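Local coordinates for protein sulfite reductase [ferredoxin] (Mycobacterium tuberculosis, PDB 1ZJ8) that probably reduces sulfite to sulfide with electrons from ferredoxin, using a siroheme and a [4Fe-4S] cluster, at residues A[175-180]-A[218-223]; A[203-208]-A[276-281]. All blocks are in the same frame, centred on the assembly; numbering follows the deposited sequence.

Contact 1: residues A[175-180]-A[218-223]; sequences CPRVVL and KYKTAI. With SRM (siroheme), chain E.
Lys218 lays its aliphatic chain over one face of the Arg177 guanidinium: CB comes within 3.4 Å of Arg177 NH2, and CD stands 3.7 Å above the plane, offset toward the rim. The two chains cross obliquely. Arg177 bends at CG (chi2 -54°), and its NE is hydrogen-bonded to the carbonyl of Gly173. Lys218 and Lys220 run on into the siroheme pocket, although the far ends of both are doubtful in the model. With Arg177 beside them, and Arg108 close to Arg177 NH1, they form a basic cluster consistent with the anion-binding site of siroheme sulfite reductases. Arg177, Lys218 and Lys220 stand near the start of two neighbouring parallel strands, 176-181 and 219-224, of a beta-alpha-beta unit at the edge of a mixed sheet. Arg177 N gives a nearly straight bond to Tyr219 O (2.9 Å), and Leu180 both donates to Thr221 O and accepts from Ile223 N. On the face covered by helices 196-206 and 277-291, Val179 and Thr221 lie side by side, pointing the same way, with CG1 of Val179 3.8 Å from CG2 of Thr221. Thr221 OG1 is probably hydrogen-bonded to Trp281 NE1. On that face Pro176 CB also approaches the Tyr219 ring at its edge, 4.2 Å from CD2, whereas Leu180 CB meets Ala222 CB on the other face at 4.0 Å.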
# COMPACT_ATOMS: atom_id res chain seq x y z
N CYS A 175 -1.04 13.90 6.05
CA CYS A 175 -2.47 13.73 6.36
C CYS A 175 -2.89 12.26 6.16
O CYS A 175 -2.11 11.47 5.64
CB CYS A 175 -3.26 14.62 5.41
SG CYS A 175 -2.66 14.46 3.72
N PRO A 176 -4.11 11.88 6.58
CA PRO A 176 -4.53 10.46 6.46
C PRO A 176 -4.71 9.95 5.04
O PRO A 176 -5.46 10.53 4.23
CB PRO A 176 -5.86 10.41 7.23
CG PRO A 176 -5.89 11.65 8.07
CD PRO A 176 -5.14 12.69 7.25
N ARG A 177 -4.03 8.84 4.75
CA ARG A 177 -4.10 8.20 3.45
C ARG A 177 -5.32 7.30 3.44
O ARG A 177 -6.04 7.25 4.44
CB ARG A 177 -2.82 7.39 3.19
CG ARG A 177 -1.52 8.19 3.36
CD ARG A 177 -1.56 9.44 2.48
NE ARG A 177 -0.31 10.18 2.43
CZ ARG A 177 0.75 9.84 1.70
NH1 ARG A 177 0.77 8.72 0.97
NH2 ARG A 177 1.82 10.63 1.74
N VAL A 178 -5.56 6.61 2.32
CA VAL A 178 -6.58 5.55 2.26
C VAL A 178 -6.72 4.75 3.56
O VAL A 178 -5.74 4.31 4.14
CB VAL A 178 -6.28 4.48 1.17
CG1 VAL A 178 -6.98 4.79 -0.12
CG2 VAL A 178 -4.80 4.31 0.97
N VAL A 179 -7.95 4.51 3.96
CA VAL A 179 -8.22 3.56 5.00
C VAL A 179 -8.38 2.19 4.34
O VAL A 179 -9.24 2.02 3.48
CB VAL A 179 -9.54 3.87 5.72
CG1 VAL A 179 -9.76 2.88 6.88
CG2 VAL A 179 -9.59 5.33 6.19
N LEU A 180 -7.57 1.22 4.76
CA LEU A 180 -7.66 -0.13 4.20
C LEU A 180 -8.89 -0.89 4.75
O LEU A 180 -9.32 -0.65 5.88
CB LEU A 180 -6.36 -0.91 4.43
CG LEU A 180 -5.02 -0.24 4.05
CD1 LEU A 180 -3.84 -1.21 4.30
CD2 LEU A 180 -5.01 0.25 2.63
N LYS A 218 2.67 11.61 6.78
CA LYS A 218 1.64 10.70 6.28
C LYS A 218 1.19 9.74 7.39
O LYS A 218 1.97 9.40 8.29
CB LYS A 218 2.14 9.94 5.04
CG LYS A 218 3.29 8.97 5.27
CD LYS A 218 3.52 8.05 4.06
CE LYS A 218 4.59 8.58 3.10
NZ LYS A 218 4.67 7.75 1.85
N TYR A 219 -0.06 9.30 7.27
CA TYR A 219 -0.77 8.53 8.30
C TYR A 219 -1.65 7.44 7.67
O TYR A 219 -2.62 7.73 6.98
CB TYR A 219 -1.64 9.47 9.10
CG TYR A 219 -2.33 8.90 10.32
CD1 TYR A 219 -1.64 8.73 11.49
CD2 TYR A 219 -3.69 8.62 10.31
CE1 TYR A 219 -2.27 8.26 12.63
CE2 TYR A 219 -4.33 8.15 11.45
CZ TYR A 219 -3.61 7.98 12.62
OH TYR A 219 -4.22 7.53 13.77
N LYS A 220 -1.30 6.19 7.95
CA LYS A 220 -1.87 5.04 7.29
C LYS A 220 -2.75 4.24 8.25
O LYS A 220 -2.32 3.89 9.37
CB LYS A 220 -0.75 4.15 6.73
CG LYS A 220 -0.11 4.72 5.49
CD LYS A 220 1.12 3.93 5.05
CE LYS A 220 1.63 4.49 3.71
NZ LYS A 220 3.02 4.08 3.33
N THR A 221 -3.94 3.89 7.76
CA THR A 221 -4.94 3.24 8.57
C THR A 221 -5.46 1.95 7.91
O THR A 221 -5.68 1.89 6.68
CB THR A 221 -6.09 4.22 8.87
OG1 THR A 221 -5.58 5.31 9.66
CG2 THR A 221 -7.23 3.55 9.62
N ALA A 222 -5.68 0.93 8.75
CA ALA A 222 -6.28 -0.32 8.31
C ALA A 222 -7.41 -0.79 9.25
O ALA A 222 -7.23 -0.86 10.47
CB ALA A 222 -5.21 -1.35 8.22
N ILE A 223 -8.57 -1.11 8.68
CA ILE A 223 -9.73 -1.60 9.45
C ILE A 223 -10.40 -2.83 8.81
O ILE A 223 -10.93 -2.72 7.70
CB ILE A 223 -10.78 -0.49 9.62
CG1 ILE A 223 -10.20 0.67 10.44
CG2 ILE A 223 -12.03 -1.02 10.30
CD1 ILE A 223 -11.09 1.87 10.49
FE SRM E . 4.73 4.88 -1.07
CHA SRM E . 6.68 7.64 -1.59
CHB SRM E . 4.61 4.37 -4.38
CHC SRM E . 2.84 2.27 -0.58
CHD SRM E . 6.56 4.12 1.76
NA SRM E . 5.32 5.93 -2.67
C1A SRM E . 6.00 7.10 -2.70
C2A SRM E . 5.96 7.78 -4.03
CMA SRM E . 4.89 8.82 -4.03
CDA SRM E . 7.31 8.29 -4.46
CEA SRM E . 7.62 9.75 -4.36
O3A SRM E . 7.61 10.29 -3.24
O4A SRM E . 7.87 10.42 -5.37
C3A SRM E . 5.60 6.63 -4.91
CAA SRM E . 4.66 6.97 -6.02
CBA SRM E . 5.58 7.35 -7.15
CCA SRM E . 4.97 6.99 -8.47
O1A SRM E . 4.35 5.91 -8.58
O2A SRM E . 5.09 7.80 -9.42
C4A SRM E . 5.13 5.59 -3.95
NB SRM E . 3.77 3.66 -2.28
C1B SRM E . 3.75 3.58 -3.61
C2B SRM E . 2.76 2.60 -4.18
CMB SRM E . 2.06 3.07 -5.42
CDB SRM E . 3.51 1.35 -4.51
CEB SRM E . 2.75 0.22 -5.10
O3B SRM E . 2.93 -0.17 -6.28
O4B SRM E . 1.92 -0.33 -4.38
C3B SRM E . 1.88 2.41 -2.96
CAB SRM E . 0.79 3.46 -2.92
CBB SRM E . -0.40 2.99 -2.13
CCB SRM E . -1.35 4.13 -1.92
O1B SRM E . -2.38 4.22 -2.58
O2B SRM E . -1.15 4.97 -1.05
C4B SRM E . 2.85 2.79 -1.87
NC SRM E . 4.78 3.44 0.22
C1C SRM E . 3.80 2.53 0.39
C2C SRM E . 4.05 1.63 1.41
CDC SRM E . 3.37 0.34 1.74
CEC SRM E . 2.17 0.31 2.61
O3C SRM E . 1.60 1.38 2.93
O4C SRM E . 1.80 -0.81 2.98
C3C SRM E . 5.15 2.16 2.02
CAC SRM E . 5.73 1.46 3.21
CBC SRM E . 4.98 1.45 4.53
CCC SRM E . 5.21 2.78 5.23
O1C SRM E . 4.69 3.84 4.79
O2C SRM E . 5.96 2.76 6.24
C4C SRM E . 5.53 3.28 1.33
ND SRM E . 6.06 5.89 0.07
C1D SRM E . 6.78 5.30 1.04
C2D SRM E . 7.93 6.07 1.28
CAD SRM E . 8.62 6.11 2.64
CBD SRM E . 8.21 7.17 3.62
CCD SRM E . 8.73 7.22 5.03
O1D SRM E . 7.89 7.05 5.94
O2D SRM E . 9.95 7.43 5.27
C3D SRM E . 7.88 7.15 0.42
CDD SRM E . 8.62 8.45 0.60
CED SRM E . 8.18 9.51 1.59
O3D SRM E . 7.07 9.47 2.12
O4D SRM E . 8.93 10.45 1.89
C4D SRM E . 6.71 7.03 -0.33

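Contact 2: residues A[203-208]-A[276-281]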
# COMPACT_ATOMS: atom_id res chain seq x y z
N VAL A 203 -14.30 8.56 6.75
CA VAL A 203 -14.15 9.35 5.54
C VAL A 203 -15.09 10.56 5.60
O VAL A 203 -14.66 11.68 5.30
CB VAL A 203 -14.38 8.48 4.28
CG1 VAL A 203 -14.62 9.34 3.05
CG2 VAL A 203 -13.18 7.54 4.07
N ARG A 204 -16.33 10.34 6.01
CA ARG A 204 -17.35 11.39 6.01
C ARG A 204 -17.10 12.47 7.06
O ARG A 204 -17.25 13.66 6.79
CB ARG A 204 -18.71 10.79 6.24
CG ARG A 204 -19.84 11.75 5.99
CD ARG A 204 -21.18 11.10 6.25
NE ARG A 204 -21.35 10.78 7.67
CZ ARG A 204 -21.67 11.65 8.64
NH1 ARG A 204 -21.87 12.94 8.39
NH2 ARG A 204 -21.80 11.21 9.89
N ARG A 205 -16.71 12.06 8.26
CA ARG A 205 -16.47 13.02 9.33
C ARG A 205 -15.16 13.78 9.13
O ARG A 205 -15.16 15.00 9.19
CB ARG A 205 -16.50 12.36 10.73
CG ARG A 205 -17.71 11.42 10.95
CD ARG A 205 -18.55 11.77 12.18
NE ARG A 205 -17.97 11.23 13.42
CZ ARG A 205 -18.23 10.03 13.94
NH1 ARG A 205 -19.08 9.19 13.35
NH2 ARG A 205 -17.64 9.68 15.07
N TYR A 206 -14.06 13.08 8.87
CA TYR A 206 -12.71 13.66 9.04
C TYR A 206 -11.96 14.00 7.75
O TYR A 206 -11.25 15.01 7.68
CB TYR A 206 -11.87 12.73 9.94
CG TYR A 206 -12.63 12.32 11.20
CD1 TYR A 206 -12.96 13.27 12.17
CD2 TYR A 206 -13.07 11.00 11.39
CE1 TYR A 206 -13.70 12.92 13.31
CE2 TYR A 206 -13.80 10.63 12.53
CZ TYR A 206 -14.11 11.60 13.48
OH TYR A 206 -14.82 11.26 14.61
N ILE A 207 -12.12 13.18 6.72
CA ILE A 207 -11.38 13.35 5.48
C ILE A 207 -11.86 14.58 4.74
O ILE A 207 -13.04 14.75 4.52
CB ILE A 207 -11.49 12.07 4.56
CG1 ILE A 207 -10.75 10.90 5.23
CG2 ILE A 207 -10.94 12.32 3.13
CD1 ILE A 207 -9.35 11.23 5.73
N GLY A 208 -10.90 15.43 4.38
CA GLY A 208 -11.14 16.65 3.61
C GLY A 208 -11.31 17.88 4.48
O GLY A 208 -11.51 18.97 3.96
N GLU A 276 -17.80 2.90 18.31
CA GLU A 276 -16.82 3.82 18.90
C GLU A 276 -15.53 3.94 18.06
O GLU A 276 -14.63 4.71 18.42
CB GLU A 276 -16.48 3.35 20.34
CG GLU A 276 -17.47 3.77 21.48
CD GLU A 276 -17.35 2.93 22.79
OE1 GLU A 276 -16.28 2.33 23.10
OE2 GLU A 276 -18.36 2.86 23.53
N VAL A 277 -15.46 3.22 16.93
CA VAL A 277 -14.23 3.14 16.14
C VAL A 277 -13.83 4.49 15.53
O VAL A 277 -12.69 4.92 15.70
CB VAL A 277 -14.27 1.99 15.06
CG1 VAL A 277 -13.03 2.02 14.14
CG2 VAL A 277 -14.36 0.62 15.73
N PRO A 278 -14.75 5.16 14.81
CA PRO A 278 -14.45 6.50 14.28
C PRO A 278 -13.92 7.49 15.34
O PRO A 278 -13.00 8.29 15.07
CB PRO A 278 -15.81 6.96 13.72
CG PRO A 278 -16.53 5.71 13.37
CD PRO A 278 -16.09 4.69 14.40
N GLU A 279 -14.52 7.41 16.53
CA GLU A 279 -14.19 8.26 17.68
C GLU A 279 -12.73 8.02 18.15
O GLU A 279 -11.92 8.94 18.33
CB GLU A 279 -15.15 7.86 18.81
CG GLU A 279 -15.75 8.95 19.62
CD GLU A 279 -16.59 8.38 20.79
OE1 GLU A 279 -16.11 7.45 21.50
OE2 GLU A 279 -17.72 8.88 21.01
N VAL A 280 -12.43 6.75 18.35
CA VAL A 280 -11.14 6.34 18.85
C VAL A 280 -10.08 6.63 17.79
O VAL A 280 -8.96 7.05 18.13
CB VAL A 280 -11.16 4.84 19.18
CG1 VAL A 280 -9.76 4.34 19.51
CG2 VAL A 280 -12.14 4.57 20.33
N TRP A 281 -10.44 6.41 16.52
CA TRP A 281 -9.55 6.70 15.41
C TRP A 281 -9.15 8.17 15.47
O TRP A 281 -7.97 8.51 15.34
CB TRP A 281 -10.22 6.38 14.08
CG TRP A 281 -9.36 6.65 12.89
CD1 TRP A 281 -8.53 5.76 12.25
CD2 TRP A 281 -9.23 7.89 12.18
NE1 TRP A 281 -7.90 6.38 11.20
CE2 TRP A 281 -8.31 7.68 11.13
CE3 TRP A 281 -9.78 9.16 12.35
CZ2 TRP A 281 -7.96 8.69 10.23
CZ3 TRP A 281 -9.43 10.16 11.45
CH2 TRP A 281 -8.53 9.92 10.40
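Tyr206 meets Trp281 and Pro278 where two helices, 196-206 and 277-291, pack together on one face of the mixed sheet of this sulfite reductase domain. Helix 196-206 is the crossover helix of a beta-alpha-beta unit, and the contact uses its C-terminal part against the first turn of the other helix. With CG of Tyr206 anti to its carbonyl carbon (chi1 -48°), the ring is carried toward helix 277-291. CB starts 3.9 Å from Trp281 CZ3, and CG keeps the same neighbour. CD2 makes the nearest aromatic approach, 3.7 Å to Trp281 CZ3, with CE3 only slightly farther. The two ring planes are tilted by 29° and slid apart, their centroids 5.5 Å from each other, so they barely overlap, and the two side chains pass in opposite directions. Farther out, CE2 leaves the indole and comes to 3.5 Å from Pro278 O. At the tip OH also lies near that carbonyl, without a hydrogen bond between them. One face of the Tyr206 ring is covered by its own neighbour, with Arg205 CB 3.5 Å above the ring centre. From there Arg205 bends round, its NH1 forming a salt bridge with Glu201 one helical turn back, while NE and NH2 add only weak hydrogen bonds to Tyr206 OH. This places the guanidinium beside the start of helix 277-291, where Arg205 NH2 rests 3.5 Å from Pro278 CB.

From the N terminus, strand 176-181 comes first, then helix 196-206, strand 219-224 and, after three further strands of the sheet, helix 277-291. Contact 1 closes the beta-alpha-beta crossover by bringing 218-223 back beside 175-180, with helix 196-206 inside the loop. Contact 2 starts within that loop, at 203-208, and closes beyond it at 276-281, so the two contacts cross rather than nest. They meet directly: Trp281 reaches Thr221, and Pro176 packs against both Ile207 and Trp281. Together they tie the two helices to the edge of the sheet, where Lys218 and Lys220 at the start of strand 219-224 reach the siroheme.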